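Local coordinates for poly-beta-1,6-N-acetyl-D-glucosamine export protein (Escherichia coli, PDB 4Y25) that exports the biofilm polysaccharide poly-beta-1,6-N-acetyl-D-glucosamine across the outer membrane through its C-terminal beta-barrel, the part present here, at residues His121-Arg126 with Thr158-Ser163; Asn164-Val169 with Glu194-His199; Ala218-Trp223 with Trp230-Ser235. All coordinates share one frame; numbering follows the deposited sequence.

Contact 1 (His121-Arg126 with Thr158-Ser163)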
loop_
_atom_site.group_PDB
_atom_site.type_symbol
_atom_site.label_atom_id
_atom_site.label_comp_id
_atom_site.label_asym_id
_atom_site.label_seq_id
_atom_site.Cartn_x
_atom_site.Cartn_y
_atom_site.Cartn_z
ATOM N N HIS A 121 -9.768 -1.349 -3.912
ATOM C CA HIS A 121 -9.117 -0.061 -3.712
ATOM C C HIS A 121 -8.239 0.263 -4.913
ATOM O O HIS A 121 -7.754 1.386 -5.059
ATOM C CB HIS A 121 -8.283 -0.062 -2.431
ATOM C CG HIS A 121 -9.041 -0.495 -1.216
ATOM N ND1 HIS A 121 -10.086 0.234 -0.690
ATOM C CD2 HIS A 121 -8.900 -1.580 -0.419
ATOM C CE1 HIS A 121 -10.559 -0.385 0.375
ATOM N NE2 HIS A 121 -9.858 -1.489 0.563
ATOM N N ARG A 122 -8.040 -0.733 -5.771
ATOM C CA ARG A 122 -7.263 -0.557 -6.992
ATOM C C ARG A 122 -8.031 0.307 -7.988
ATOM O O ARG A 122 -7.485 0.752 -8.997
ATOM C CB ARG A 122 -6.907 -1.914 -7.604
ATOM C CG ARG A 122 -5.703 -2.577 -6.947
ATOM C CD ARG A 122 -4.678 -3.002 -7.980
ATOM N NE ARG A 122 -3.347 -3.190 -7.409
ATOM C CZ ARG A 122 -2.469 -2.208 -7.221
ATOM N NH1 ARG A 122 -2.783 -0.963 -7.555
ATOM N NH2 ARG A 122 -1.278 -2.470 -6.699
ATOM N N VAL A 123 -9.310 0.527 -7.696
ATOM C CA VAL A 123 -10.088 1.568 -8.353
ATOM C C VAL A 123 -9.785 2.897 -7.668
ATOM O O VAL A 123 -9.908 2.994 -6.446
ATOM C CB VAL A 123 -11.605 1.275 -8.285
ATOM C CG1 VAL A 123 -12.412 2.499 -8.693
ATOM C CG2 VAL A 123 -11.959 0.076 -9.150
ATOM N N PRO A 124 -9.373 3.917 -8.444
ATOM C CA PRO A 124 -9.102 5.253 -7.892
ATOM C C PRO A 124 -10.279 5.707 -7.023
ATOM O O PRO A 124 -11.402 5.746 -7.523
ATOM C CB PRO A 124 -8.933 6.129 -9.142
ATOM C CG PRO A 124 -9.519 5.321 -10.278
ATOM C CD PRO A 124 -9.271 3.893 -9.912
ATOM N N LEU A 125 -10.026 6.021 -5.751
ATOM C CA LEU A 125 -11.080 5.992 -4.731
ATOM C C LEU A 125 -12.306 6.869 -4.916
ATOM O O LEU A 125 -13.230 6.763 -4.112
ATOM C CB LEU A 125 -10.499 6.298 -3.348
ATOM C CG LEU A 125 -10.047 5.011 -2.646
ATOM C CD1 LEU A 125 -8.579 4.625 -2.889
ATOM C CD2 LEU A 125 -10.385 5.071 -1.168
ATOM N N ARG A 126 -12.332 7.726 -5.930
ATOM C CA ARG A 126 -13.607 8.275 -6.347
ATOM C C ARG A 126 -13.668 8.479 -7.857
ATOM O O ARG A 126 -13.755 9.594 -8.367
ATOM C CB ARG A 126 -13.925 9.569 -5.609
ATOM C CG ARG A 126 -14.887 9.264 -4.489
ATOM C CD ARG A 126 -16.128 8.655 -5.096
ATOM N NE ARG A 126 -17.138 9.595 -5.528
ATOM C CZ ARG A 126 -18.438 9.499 -5.255
ATOM N NH1 ARG A 126 -18.972 8.427 -4.653
ATOM N NH2 ARG A 126 -19.233 10.444 -5.722
ATOM N N THR A 158 -8.370 -5.872 -12.724
ATOM C CA THR A 158 -9.484 -5.148 -12.113
ATOM C C THR A 158 -10.605 -4.864 -13.106
ATOM O O THR A 158 -10.373 -4.275 -14.160
ATOM C CB THR A 158 -9.025 -3.806 -11.505
ATOM O OG1 THR A 158 -7.846 -4.005 -10.713
ATOM C CG2 THR A 158 -10.124 -3.212 -10.638
ATOM N N ASP A 159 -11.821 -5.275 -12.757
ATOM C CA ASP A 159 -12.988 -5.043 -13.602
ATOM C C ASP A 159 -13.842 -3.897 -13.066
ATOM O O ASP A 159 -14.400 -3.988 -11.973
ATOM C CB ASP A 159 -13.830 -6.315 -13.711
ATOM C CG ASP A 159 -14.346 -6.554 -15.116
ATOM O OD1 ASP A 159 -13.689 -6.106 -16.080
ATOM O OD2 ASP A 159 -15.413 -7.189 -15.253
ATOM N N PHE A 160 -13.941 -2.820 -13.843
ATOM C CA PHE A 160 -14.713 -1.643 -13.450
ATOM C C PHE A 160 -16.171 -1.796 -13.872
ATOM O O PHE A 160 -16.481 -2.563 -14.783
ATOM C CB PHE A 160 -14.123 -0.371 -14.070
ATOM C CG PHE A 160 -12.788 0.038 -13.503
ATOM C CD1 PHE A 160 -11.690 -0.806 -13.578
ATOM C CD2 PHE A 160 -12.624 1.286 -12.924
ATOM C CE1 PHE A 160 -10.466 -0.423 -13.066
ATOM C CE2 PHE A 160 -11.401 1.676 -12.412
ATOM C CZ PHE A 160 -10.321 0.821 -12.483
ATOM N N SER A 161 -17.064 -1.050 -13.228
ATOM C CA SER A 161 -18.487 -1.122 -13.551
ATOM C C SER A 161 -18.833 -0.309 -14.800
ATOM O O SER A 161 -20.007 -0.081 -15.094
ATOM C CB SER A 161 -19.336 -0.644 -12.371
ATOM O OG SER A 161 -19.139 0.738 -12.124
ATOM N N ASP A 162 -17.809 0.128 -15.528
ATOM C CA ASP A 162 -18.013 0.841 -16.784
ATOM C C ASP A 162 -17.257 0.153 -17.922
ATOM O O ASP A 162 -16.722 0.812 -18.815
ATOM C CB ASP A 162 -17.586 2.309 -16.651
ATOM C CG ASP A 162 -16.084 2.481 -16.478
ATOM O OD1 ASP A 162 -15.399 1.495 -16.139
ATOM O OD2 ASP A 162 -15.588 3.610 -16.676
ATOM N N SER A 163 -17.209 -1.177 -17.851
ATOM C CA SER A 163 -16.623 -2.041 -18.880
ATOM C C SER A 163 -15.095 -1.983 -18.952
ATOM O O SER A 163 -14.479 -2.780 -19.661
ATOM C CB SER A 163 -17.211 -1.710 -20.259
ATOM O OG SER A 163 -16.587 -2.475 -21.276
#
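V123 and F160 make the main touch, and it is apolar. The CG2 methyl of V123 sits over one face of the F160 ring, 3.9 Å from V123 CG2 to the ring centroid and 20° off the ring normal. This is a CH-pi contact, displaced toward the CE2 side of the ring. V123 CG2 comes 3.7 Å from F160 CE2, and V123 CG1 lies 3.9 Å from the same CE2. V123 chi1 of 167° sets CG1 anti to the backbone N, and CG2 is the branch that lands over the ring. The two side chains pass each other heading in opposite directions. P124 reaches the ring differently. Its CD meets the ring edge, near the ring plane, at 4.0 Å from F160 CE2. A second methyl, CG2 of T158, lies 4.0 Å from V123 CG2, so V123 CG2 touches both T158 and F160.

T158 and F160 belong to strand 149-160, one stave of the 16-stranded antiparallel barrel. V123 and P124 belong to the connection between strands 110-118 and 134-144. The contact therefore lays one connecting loop against the end of a barrel strand. Y203, from a second loop, also meets F160, the two ring planes nearly parallel, and it touches P124 as well.

Polar groups contribute little between these two segments. R122 CB lies 3.9 Å from T158 OG1, which is simple packing. Beyond CB the R122 chain bends and heads away from strand 149-160. Its NH1 forms a long, weak ion pair with E168.

Contact 2 (Asn164-Val169 with Glu194-His199); sequences NQRHEV and EQNTEH
N164 and T197 meet where the beta hairpin of strands 165-179 and 183-195 opens into loops. The hairpin is part of the barrel wall. Its regular antiparallel pairing here covers H167 with Q195 and E168 with E194. Past Q195, side chains do most of the joining.

N164 chi1 of -175° sets CG anti to the backbone N. N164 OD1 accepts from two backbone N-H groups: T197 N at 2.8 Å and E198 N at 2.7 Å. E198 N lies in the carbonyl plane, on a lone pair. T197 N stands 36° out of that plane. The other end of the amide, N164 ND2, gives a nearly straight bond to N196 OD1 at 3.1 Å.

Q165 N donates to the hydroxyl T197 OG1, at 3.0 Å.

R166 runs extended through CD, then turns at chi3 of -60° to place NE. R166 NE bonds N196 OD1 at 2.8 Å, in the guanidinium plane and on a lone pair of that oxygen. N196 OD1 thus serves N164 and R166 together. E194 OE2 forms a salt bridge with R166 from above one guanidinium face, 3.0 Å from NE, without an N-H aimed at it. N196 ND2 bonds that same E194 oxygen and P206 O, while N205 bonds N164 OD1 through ND2 and R166 NH2 through OD1.

H167 exchanges backbone bonds with Q195 in both directions. The H167 ring and the Q195 amide lie side by side with planes nearly parallel, the amide offset from the ring plane.

E168 runs alongside E194, with 4.1 Å between E168 CG and E194 CG. E168 OE1 and E194 OE1 both hydrogen-bond Y192 OH.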
loop_
_atom_site.group_PDB
_atom_site.type_symbol
_atom_site.label_atom_id
_atom_site.label_comp_id
_atom_site.label_asym_id
_atom_site.label_seq_id
_atom_site.Cartn_x
_atom_site.Cartn_y
_atom_site.Cartn_z
ATOM N N ASN A 164 -14.481 -1.058 -18.222
ATOM C CA ASN A 164 -13.027 -0.943 -18.239
ATOM C C ASN A 164 -12.357 -2.026 -17.408
ATOM O O ASN A 164 -12.737 -2.261 -16.262
ATOM C CB ASN A 164 -12.584 0.429 -17.732
ATOM C CG ASN A 164 -11.079 0.631 -17.838
ATOM O OD1 ASN A 164 -10.559 0.959 -18.904
ATOM N ND2 ASN A 164 -10.374 0.428 -16.730
ATOM N N GLN A 165 -11.363 -2.690 -17.985
ATOM C CA GLN A 165 -10.573 -3.641 -17.218
ATOM C C GLN A 165 -9.109 -3.225 -17.170
ATOM O O GLN A 165 -8.470 -3.006 -18.200
ATOM C CB GLN A 165 -10.709 -5.064 -17.775
ATOM C CG GLN A 165 -11.003 -5.175 -19.257
ATOM C CD GLN A 165 -10.936 -6.613 -19.740
ATOM O OE1 GLN A 165 -11.502 -7.515 -19.118
ATOM N NE2 GLN A 165 -10.242 -6.836 -20.850
ATOM N N ARG A 166 -8.595 -3.118 -15.952
ATOM C CA ARG A 166 -7.220 -2.708 -15.713
ATOM C C ARG A 166 -6.351 -3.891 -15.309
ATOM O O ARG A 166 -6.607 -4.539 -14.294
ATOM C CB ARG A 166 -7.173 -1.634 -14.627
ATOM C CG ARG A 166 -5.774 -1.191 -14.247
ATOM C CD ARG A 166 -5.824 -0.030 -13.274
ATOM N NE ARG A 166 -6.518 1.121 -13.842
ATOM C CZ ARG A 166 -6.756 2.250 -13.183
ATOM N NH1 ARG A 166 -6.359 2.380 -11.924
ATOM N NH2 ARG A 166 -7.395 3.246 -13.781
ATOM N N HIS A 167 -5.328 -4.174 -16.108
ATOM C CA HIS A 167 -4.357 -5.198 -15.753
ATOM C C HIS A 167 -3.046 -4.534 -15.353
ATOM O O HIS A 167 -2.340 -3.978 -16.191
ATOM C CB HIS A 167 -4.131 -6.175 -16.912
ATOM C CG HIS A 167 -5.372 -6.494 -17.687
ATOM N ND1 HIS A 167 -5.847 -5.685 -18.697
ATOM C CD2 HIS A 167 -6.238 -7.533 -17.601
ATOM C CE1 HIS A 167 -6.949 -6.212 -19.201
ATOM N NE2 HIS A 167 -7.208 -7.334 -18.552
ATOM N N GLU A 168 -2.734 -4.579 -14.063
ATOM C CA GLU A 168 -1.498 -3.998 -13.558
ATOM C C GLU A 168 -0.465 -5.084 -13.289
ATOM O O GLU A 168 -0.814 -6.192 -12.888
ATOM C CB GLU A 168 -1.759 -3.193 -12.285
ATOM C CG GLU A 168 -2.701 -2.019 -12.475
ATOM C CD GLU A 168 -2.986 -1.289 -11.177
ATOM O OE1 GLU A 168 -2.103 -0.544 -10.704
ATOM O OE2 GLU A 168 -4.094 -1.456 -10.631
ATOM N N VAL A 169 0.804 -4.768 -13.530
ATOM C CA VAL A 169 1.903 -5.676 -13.210
ATOM C C VAL A 169 3.053 -4.885 -12.594
ATOM O O VAL A 169 3.389 -3.798 -13.065
ATOM C CB VAL A 169 2.423 -6.434 -14.455
ATOM C CG1 VAL A 169 3.537 -7.395 -14.067
ATOM C CG2 VAL A 169 1.300 -7.185 -15.148
ATOM N N GLU A 194 0.796 -0.854 -16.520
ATOM C CA GLU A 194 -0.649 -0.703 -16.382
ATOM C C GLU A 194 -1.318 -0.543 -17.742
ATOM O O GLU A 194 -0.897 0.275 -18.561
ATOM C CB GLU A 194 -0.990 0.496 -15.491
ATOM C CG GLU A 194 -2.486 0.785 -15.391
ATOM C CD GLU A 194 -2.792 2.073 -14.644
ATOM O OE1 GLU A 194 -1.854 2.680 -14.084
ATOM O OE2 GLU A 194 -3.974 2.480 -14.622
ATOM N N GLN A 195 -2.363 -1.330 -17.977
ATOM C CA GLN A 195 -3.113 -1.253 -19.224
ATOM C C GLN A 195 -4.613 -1.190 -18.952
ATOM O O GLN A 195 -5.138 -1.943 -18.134
ATOM C CB GLN A 195 -2.777 -2.446 -20.125
ATOM C CG GLN A 195 -3.787 -2.715 -21.231
ATOM C CD GLN A 195 -4.566 -3.996 -21.007
ATOM O OE1 GLN A 195 -4.180 -4.834 -20.192
ATOM N NE2 GLN A 195 -5.671 -4.154 -21.729
ATOM N N ASN A 196 -5.297 -0.275 -19.633
ATOM C CA ASN A 196 -6.742 -0.132 -19.494
ATOM C C ASN A 196 -7.448 -0.285 -20.836
ATOM O O ASN A 196 -6.810 -0.587 -21.846
ATOM C CB ASN A 196 -7.084 1.218 -18.868
ATOM C CG ASN A 196 -6.640 1.317 -17.425
ATOM O OD1 ASN A 196 -7.323 0.840 -16.520
ATOM N ND2 ASN A 196 -5.490 1.945 -17.201
ATOM N N THR A 197 -8.763 -0.081 -20.854
ATOM C CA THR A 197 -9.530 -0.283 -22.080
ATOM C C THR A 197 -10.453 0.887 -22.429
ATOM O O THR A 197 -10.458 1.344 -23.572
ATOM C CB THR A 197 -10.374 -1.575 -22.006
ATOM O OG1 THR A 197 -11.141 -1.587 -20.797
ATOM C CG2 THR A 197 -9.471 -2.798 -22.034
ATOM N N GLU A 198 -11.233 1.368 -21.465
ATOM C CA GLU A 198 -12.158 2.471 -21.732
ATOM C C GLU A 198 -11.383 3.753 -22.041
ATOM O O GLU A 198 -10.473 4.127 -21.304
ATOM C CB GLU A 198 -13.108 2.683 -20.549
ATOM C CG GLU A 198 -14.368 3.468 -20.898
ATOM C CD GLU A 198 -15.376 2.650 -21.689
ATOM O OE1 GLU A 198 -15.180 1.423 -21.829
ATOM O OE2 GLU A 198 -16.368 3.236 -22.173
ATOM N N HIS A 199 -11.752 4.427 -23.129
ATOM C CA HIS A 199 -10.914 5.486 -23.688
ATOM C C HIS A 199 -11.333 6.907 -23.314
ATOM O O HIS A 199 -10.480 7.774 -23.119
ATOM C CB HIS A 199 -10.863 5.350 -25.211
ATOM C CG HIS A 199 -9.741 4.491 -25.696
ATOM N ND1 HIS A 199 -9.583 4.136 -27.019
ATOM C CD2 HIS A 199 -8.714 3.909 -25.028
ATOM C CE1 HIS A 199 -8.509 3.378 -27.145
ATOM N NE2 HIS A 199 -7.963 3.227 -25.952
#

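Contact 3 (Ala218-Trp223 with Trp230-Ser235)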
loop_
_atom_site.group_PDB
_atom_site.type_symbol
_atom_site.label_atom_id
_atom_site.label_comp_id
_atom_site.label_asym_id
_atom_site.label_seq_id
_atom_site.Cartn_x
_atom_site.Cartn_y
_atom_site.Cartn_z
ATOM N N ALA A 218 17.625 4.464 2.748
ATOM C CA ALA A 218 18.635 4.409 3.796
ATOM C C ALA A 218 18.005 4.590 5.170
ATOM O O ALA A 218 17.411 5.627 5.457
ATOM C CB ALA A 218 19.705 5.464 3.556
ATOM N N SER A 219 18.129 3.570 6.011
ATOM C CA SER A 219 17.637 3.642 7.381
ATOM C C SER A 219 18.772 3.984 8.335
ATOM O O SER A 219 19.697 3.193 8.516
ATOM C CB SER A 219 16.986 2.321 7.798
ATOM O OG SER A 219 15.861 2.025 6.990
ATOM N N HIS A 220 18.707 5.166 8.936
ATOM C CA HIS A 220 19.711 5.566 9.912
ATOM C C HIS A 220 19.144 5.492 11.324
ATOM O O HIS A 220 17.997 5.868 11.563
ATOM C CB HIS A 220 20.225 6.974 9.625
ATOM C CG HIS A 220 21.343 7.397 10.525
ATOM N ND1 HIS A 220 21.263 8.503 11.344
ATOM C CD2 HIS A 220 22.565 6.856 10.743
ATOM C CE1 HIS A 220 22.390 8.628 12.022
ATOM N NE2 HIS A 220 23.196 7.641 11.675
ATOM N N LEU A 221 19.959 5.008 12.255
ATOM C CA LEU A 221 19.522 4.817 13.632
ATOM C C LEU A 221 19.900 6.008 14.512
ATOM O O LEU A 221 21.078 6.320 14.684
ATOM C CB LEU A 221 20.119 3.529 14.198
ATOM C CG LEU A 221 19.546 3.045 15.529
ATOM C CD1 LEU A 221 18.041 2.853 15.419
ATOM C CD2 LEU A 221 20.222 1.755 15.957
ATOM N N LEU A 222 18.889 6.668 15.065
ATOM C CA LEU A 222 19.101 7.854 15.888
ATOM C C LEU A 222 19.438 7.489 17.332
ATOM O O LEU A 222 20.311 8.102 17.952
ATOM C CB LEU A 222 17.862 8.749 15.845
ATOM C CG LEU A 222 17.510 9.322 14.472
ATOM C CD1 LEU A 222 16.265 10.182 14.547
ATOM C CD2 LEU A 222 18.674 10.130 13.921
ATOM N N TRP A 223 18.742 6.489 17.861
ATOM C CA TRP A 223 18.953 6.051 19.234
ATOM C C TRP A 223 18.340 4.679 19.475
ATOM O O TRP A 223 17.327 4.324 18.870
ATOM C CB TRP A 223 18.364 7.064 20.214
ATOM C CG TRP A 223 18.262 6.560 21.618
ATOM C CD1 TRP A 223 19.223 6.616 22.579
ATOM C CD2 TRP A 223 17.131 5.919 22.220
ATOM N NE1 TRP A 223 18.765 6.055 23.747
ATOM C CE2 TRP A 223 17.482 5.618 23.550
ATOM C CE3 TRP A 223 15.859 5.567 21.761
ATOM C CZ2 TRP A 223 16.602 4.987 24.429
ATOM C CZ3 TRP A 223 14.987 4.943 22.636
ATOM C CH2 TRP A 223 15.364 4.657 23.954
ATOM N N TRP A 230 14.660 4.226 17.742
ATOM C CA TRP A 230 14.220 5.395 16.988
ATOM C C TRP A 230 15.087 5.580 15.747
ATOM O O TRP A 230 16.290 5.808 15.858
ATOM C CB TRP A 230 14.286 6.648 17.862
ATOM C CG TRP A 230 13.831 7.900 17.175
ATOM C CD1 TRP A 230 12.973 7.993 16.116
ATOM C CD2 TRP A 230 14.218 9.241 17.496
ATOM N NE1 TRP A 230 12.801 9.309 15.761
ATOM C CE2 TRP A 230 13.553 10.095 16.594
ATOM C CE3 TRP A 230 15.060 9.802 18.460
ATOM C CZ2 TRP A 230 13.705 11.480 16.628
ATOM C CZ3 TRP A 230 15.208 11.176 18.494
ATOM C CH2 TRP A 230 14.535 12.000 17.583
ATOM N N GLU A 231 14.483 5.486 14.567
ATOM C CA GLU A 231 15.248 5.609 13.328
ATOM C C GLU A 231 14.648 6.627 12.359
ATOM O O GLU A 231 13.461 6.938 12.424
ATOM C CB GLU A 231 15.359 4.251 12.633
ATOM C CG GLU A 231 14.038 3.706 12.115
ATOM C CD GLU A 231 14.216 2.553 11.142
ATOM O OE1 GLU A 231 15.368 2.277 10.746
ATOM O OE2 GLU A 231 13.202 1.922 10.771
ATOM N N GLN A 232 15.480 7.146 11.462
ATOM C CA GLN A 232 14.997 8.008 10.391
ATOM C C GLN A 232 15.182 7.329 9.039
ATOM O O GLN A 232 16.167 6.626 8.807
ATOM C CB GLN A 232 15.708 9.361 10.398
ATOM C CG GLN A 232 17.194 9.285 10.128
ATOM C CD GLN A 232 17.839 10.650 10.082
ATOM O OE1 GLN A 232 17.166 11.672 10.225
ATOM N NE2 GLN A 232 19.152 10.678 9.886
ATOM N N ILE A 233 14.227 7.550 8.147
ATOM C CA ILE A 233 14.242 6.906 6.847
ATOM C C ILE A 233 14.353 7.932 5.730
ATOM O O ILE A 233 13.500 8.806 5.593
ATOM C CB ILE A 233 12.974 6.065 6.631
ATOM C CG1 ILE A 233 12.754 5.126 7.819
ATOM C CG2 ILE A 233 13.068 5.297 5.324
ATOM C CD1 ILE A 233 11.325 4.651 7.968
ATOM N N PHE A 234 15.412 7.828 4.936
ATOM C CA PHE A 234 15.538 8.655 3.745
ATOM C C PHE A 234 15.509 7.784 2.499
ATOM O O PHE A 234 16.223 6.786 2.415
ATOM C CB PHE A 234 16.822 9.483 3.777
ATOM C CG PHE A 234 17.068 10.251 2.512
ATOM C CD1 PHE A 234 16.197 11.253 2.117
ATOM C CD2 PHE A 234 18.162 9.963 1.711
ATOM C CE1 PHE A 234 16.415 11.962 0.947
ATOM C CE2 PHE A 234 18.385 10.669 0.541
ATOM C CZ PHE A 234 17.510 11.669 0.159
ATOM N N SER A 235 14.673 8.162 1.536
ATOM C CA SER A 235 14.568 7.418 0.287
ATOM C C SER A 235 14.511 8.371 -0.900
ATOM O O SER A 235 13.923 9.451 -0.811
ATOM C CB SER A 235 13.335 6.511 0.292
ATOM O OG SER A 235 12.143 7.274 0.388
#
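L222 lies on W230 in the close-packed end of this strand pair. L222 CD1 stands over the indole face in a CH-pi contact, displaced toward CE2, 3.6 Å from the centroid of the W230 six-membered ring. L222 chi1 of -63° places CG beside the backbone N, and CD1 continues over the ring. The indole NE1 bonds Q258 on the next strand, which ties down the ring that L222 covers. Under this pair is a classic beta bulge. L222 and W223 both face W230, and W230 O accepts from L222 N at 2.9 Å and from W223 N at 3.2 Å. W230 N bonds W223 O in return.

Away from the bulge, strands 208-225 and 228-243 pair regularly as a barrel hairpin. A218 pairs with F234 and H220 with Q232, each through two backbone bonds. Here the side chains meet more loosely. H220 and Q232 lie side by side, and Q232 NE2 makes only a weak bond to H220 ND1, 3.4 Å away. The firmer partner of the Q232 amide is Y256, through OE1. On the other face, E231 OE1 comes 3.4 Å from S219 CB without a bond to the hydroxyl. Between side chains, W223 meets W230 by its ring edge, with W223 CE3 4.3 Å from W230 CB.

Polarity does not split cleanly between the faces. W223, W230 and F234 share one with A218, H220 and Q232; L221 and I233 share the other with S219 and E231. The surface aromatics W223 and F234 are nonetheless consistent with a lipid-facing outer wall.

Overall arrangement
All three contacts belong to one closed barrel. Contacts 1 and 2 are neighbours, their centres 10 Å apart. Strands 149-160 and 165-179, side by side in the sheet, join them directly: T158 N lies 2.7 Å from R166 O, probably hydrogen-bonded. In the loop after strand 183-195, Y203 packs on F160 and P124 of contact 1 and on N164 of contact 2; N205 hydrogen-bonds N164 and R166 of contact 2. Contact 3 lies across the chain's centre, 36 Å from contact 1 and 37 Å from contact 2 between centres. Its nearest atoms are about 18 Å from contact 1. By usual porin topology, contacts 1 and 2 are probably at the extracellular end and contact 3 toward the periplasm.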